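Local coordinates for protein cytochrome c2 (Rhodobacter capsulatus, PDB 1VYD) that carries electrons through its covalently bound heme, donating them to the oxidized bacteriochlorophyll in bacterial photophosphorylation and possibly serving the respiratory chain, at residues 17-22 against 36-41. The protein carries 1 engineered substitution. Residues are numbered along the deposited sequence; the frame is centred on the assembly and turned at random.
Sequences HSIIAP and NLYGVV. With HEM (protoporphyrin IX containing Fe), chain C.
His17 and Leu37 pack together on the proximal side of the heme in this class I cytochrome c fold. His17 NE2 binds the iron at 2.1 Å, and Met96 is the other axial ligand. Leu37 CD1 lies over one face of the His17 imidazole, 3.6 Å from the ring centroid, in a CH-pi contact. Leu37 CD1 also reaches heme CHB at 3.7 Å. His17 ND1 is hydrogen-bonded to Pro35 O, which helps to fix the rotation of the ring about the iron bond. Leu37 N donates to Ser18 O.

Asn36 then pairs its amide with the backbone of Ile20. Asn36 ND2 donates to a lone pair of Ile20 O at 2.9 Å, and that oxygen lies in the amide plane of Asn36. Asn36 OD1 accepts from Ile20 N at 3.0 Å. Asn36 OD1 also accepts from Tyr38 N, two residues on, which makes an Asx turn, and the two N-H groups approach from opposite faces of the amide. Tyr48 OH is a further partner of Asn36 ND2.

Tyr38 CG is anti to its backbone N (chi1 -176°), which lays the ring against residues 20-22. Ala21 CA sits over one face of the Tyr38 ring, 3.8 Å from the centroid. Ile19 CG2 meets the ring edge, and Pro22 CD touches Tyr38 CE1 at 3.5 Å.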
loop_
_atom_site.group_PDB
_atom_site.type_symbol
_atom_site.label_atom_id
_atom_site.label_comp_id
_atom_site.label_asym_id
_atom_site.label_seq_id
_atom_site.Cartn_x
_atom_site.Cartn_y
_atom_site.Cartn_z
ATOM N N HIS A 17 6.734 -4.161 -5.189
ATOM C CA HIS A 17 5.991 -4.985 -4.287
ATOM C C HIS A 17 5.706 -6.378 -4.761
ATOM O O HIS A 17 5.321 -6.572 -5.911
ATOM C CB HIS A 17 4.623 -4.327 -4.078
ATOM C CG HIS A 17 4.641 -3.045 -3.307
ATOM N ND1 HIS A 17 4.871 -2.955 -1.948
ATOM C CD2 HIS A 17 4.446 -1.762 -3.760
ATOM C CE1 HIS A 17 4.669 -1.703 -1.559
ATOM N NE2 HIS A 17 4.398 -0.984 -2.620
ATOM N N SER A 18 5.529 -7.300 -3.849
ATOM C CA SER A 18 4.970 -8.624 -4.045
ATOM C C SER A 18 3.712 -8.819 -3.228
ATOM O O SER A 18 3.259 -8.014 -2.400
ATOM C CB SER A 18 5.977 -9.703 -3.603
ATOM O OG SER A 18 7.096 -9.588 -4.479
ATOM N N ILE A 19 3.066 -9.976 -3.484
ATOM C CA ILE A 19 1.861 -10.341 -2.734
ATOM C C ILE A 19 2.065 -11.821 -2.331
ATOM O O ILE A 19 2.057 -12.738 -3.157
ATOM C CB ILE A 19 0.528 -10.140 -3.434
ATOM C CG1 ILE A 19 0.358 -8.675 -3.919
ATOM C CG2 ILE A 19 -0.591 -10.466 -2.445
ATOM C CD1 ILE A 19 -1.004 -8.371 -4.463
ATOM N N ILE A 20 2.579 -12.018 -1.120
ATOM C CA ILE A 20 2.917 -13.354 -0.632
ATOM C C ILE A 20 2.092 -13.782 0.567
ATOM O O ILE A 20 2.122 -13.076 1.581
ATOM C CB ILE A 20 4.441 -13.446 -0.363
ATOM C CG1 ILE A 20 5.129 -13.354 -1.751
ATOM C CG2 ILE A 20 4.823 -14.857 0.131
ATOM C CD1 ILE A 20 6.422 -12.612 -1.749
ATOM N N ALA A 21 1.382 -14.900 0.448
ATOM C CA ALA A 21 0.590 -15.404 1.569
ATOM C C ALA A 21 1.504 -15.936 2.658
ATOM O O ALA A 21 2.652 -16.259 2.399
ATOM C CB ALA A 21 -0.416 -16.464 1.195
ATOM N N PRO A 22 0.949 -16.071 3.868
ATOM C CA PRO A 22 1.696 -16.526 5.016
ATOM C C PRO A 22 2.282 -17.928 4.865
ATOM O O PRO A 22 3.361 -18.165 5.451
ATOM C CB PRO A 22 0.733 -16.353 6.197
ATOM C CG PRO A 22 -0.421 -15.527 5.723
ATOM C CD PRO A 22 -0.419 -15.616 4.238
ATOM N N ASN A 36 5.599 -6.446 1.511
ATOM C CA ASN A 36 4.537 -7.377 1.090
ATOM C C ASN A 36 3.182 -6.694 1.135
ATOM O O ASN A 36 2.907 -6.234 2.231
ATOM C CB ASN A 36 4.638 -8.615 1.989
ATOM C CG ASN A 36 3.743 -9.772 1.539
ATOM O OD1 ASN A 36 3.039 -9.581 0.527
ATOM N ND2 ASN A 36 3.753 -10.856 2.313
ATOM N N LEU A 37 2.274 -6.821 0.168
ATOM C CA LEU A 37 0.961 -6.198 0.265
ATOM C C LEU A 37 -0.184 -7.180 0.487
ATOM O O LEU A 37 -1.248 -6.644 0.724
ATOM C CB LEU A 37 0.698 -5.378 -1.008
ATOM C CG LEU A 37 1.619 -4.158 -1.209
ATOM C CD1 LEU A 37 1.219 -3.321 -2.374
ATOM C CD2 LEU A 37 1.589 -3.280 0.094
ATOM N N TYR A 38 0.111 -8.476 0.699
ATOM C CA TYR A 38 -0.878 -9.439 1.141
ATOM C C TYR A 38 -1.414 -9.027 2.493
ATOM O O TYR A 38 -0.565 -8.775 3.347
ATOM C CB TYR A 38 -0.211 -10.857 1.374
ATOM C CG TYR A 38 -1.257 -11.920 1.737
ATOM C CD1 TYR A 38 -1.680 -12.165 3.043
ATOM C CD2 TYR A 38 -1.823 -12.670 0.711
ATOM C CE1 TYR A 38 -2.634 -13.104 3.374
ATOM C CE2 TYR A 38 -2.780 -13.655 0.950
ATOM C CZ TYR A 38 -3.164 -13.837 2.293
ATOM O OH TYR A 38 -4.086 -14.801 2.522
ATOM N N GLY A 39 -2.703 -8.939 2.734
ATOM C CA GLY A 39 -3.289 -8.541 3.983
ATOM C C GLY A 39 -3.081 -7.091 4.345
ATOM O O GLY A 39 -3.277 -6.666 5.476
ATOM N N VAL A 40 -2.764 -6.209 3.399
ATOM C CA VAL A 40 -2.489 -4.780 3.774
ATOM C C VAL A 40 -3.803 -4.085 4.017
ATOM O O VAL A 40 -3.813 -3.086 4.672
ATOM C CB VAL A 40 -1.680 -4.031 2.710
ATOM C CG1 VAL A 40 -2.493 -3.882 1.388
ATOM C CG2 VAL A 40 -1.343 -2.615 3.179
ATOM N N VAL A 41 -4.955 -4.529 3.514
ATOM C CA VAL A 41 -6.241 -3.959 3.851
ATOM C C VAL A 41 -6.600 -4.286 5.315
ATOM O O VAL A 41 -6.787 -5.462 5.672
ATOM C CB VAL A 41 -7.393 -4.360 2.908
ATOM C CG1 VAL A 41 -8.710 -3.639 3.308
ATOM C CG2 VAL A 41 -7.071 -3.870 1.483
HETATM C CHA HEM C . 4.461 1.463 0.760
HETATM C CHB HEM C . 0.759 0.308 -2.190
HETATM C CHC HEM C . 3.614 1.173 -6.046
HETATM C CHD HEM C . 7.471 1.482 -3.079
HETATM C C1A HEM C . 3.200 1.156 0.260
HETATM C C2A HEM C . 2.006 0.930 1.049
HETATM C C3A HEM C . 1.026 0.639 0.221
HETATM C C4A HEM C . 1.550 0.669 -1.110
HETATM C CMA HEM C . -0.471 0.284 0.384
HETATM C CAA HEM C . 1.998 1.030 2.614
HETATM C CBA HEM C . 2.284 -0.337 3.190
HETATM C CGA HEM C . 2.331 -0.503 4.694
HETATM O O1A HEM C . 2.063 0.475 5.450
HETATM O O2A HEM C . 2.795 -1.613 5.048
HETATM C C1B HEM C . 1.274 0.453 -3.463
HETATM C C2B HEM C . 0.467 0.296 -4.648
HETATM C C3B HEM C . 1.267 0.583 -5.685
HETATM C C4B HEM C . 2.583 0.854 -5.206
HETATM C CMB HEM C . -1.035 -0.152 -4.649
HETATM C CAB HEM C . 0.906 0.694 -7.187
HETATM C CBB HEM C . -0.166 1.488 -7.560
HETATM C C1C HEM C . 4.903 1.320 -5.545
HETATM C C2C HEM C . 6.084 1.463 -6.386
HETATM C C3C HEM C . 7.123 1.573 -5.582
HETATM C C4C HEM C . 6.659 1.478 -4.209
HETATM C CMC HEM C . 5.988 1.426 -7.922
HETATM C CAC HEM C . 8.603 1.869 -5.904
HETATM C CBC HEM C . 9.010 2.639 -6.966
HETATM C C1D HEM C . 6.978 1.461 -1.786
HETATM C C2D HEM C . 7.770 1.741 -0.618
HETATM C C3D HEM C . 6.938 1.734 0.440
HETATM C C4D HEM C . 5.595 1.515 -0.041
HETATM C CMD HEM C . 9.293 1.939 -0.672
HETATM C CAD HEM C . 7.233 2.028 1.909
HETATM C CBD HEM C . 6.876 3.542 2.136
HETATM C CGD HEM C . 7.679 4.271 3.176
HETATM O O1D HEM C . 7.526 5.516 3.118
HETATM O O2D HEM C . 8.547 3.683 3.895
HETATM N NA HEM C . 2.887 0.985 -1.047
HETATM N NB HEM C . 2.556 0.740 -3.819
HETATM N NC HEM C . 5.274 1.345 -4.218
HETATM N ND HEM C . 5.639 1.356 -1.424
HETATM FE FE HEM C . 4.095 1.123 -2.624
#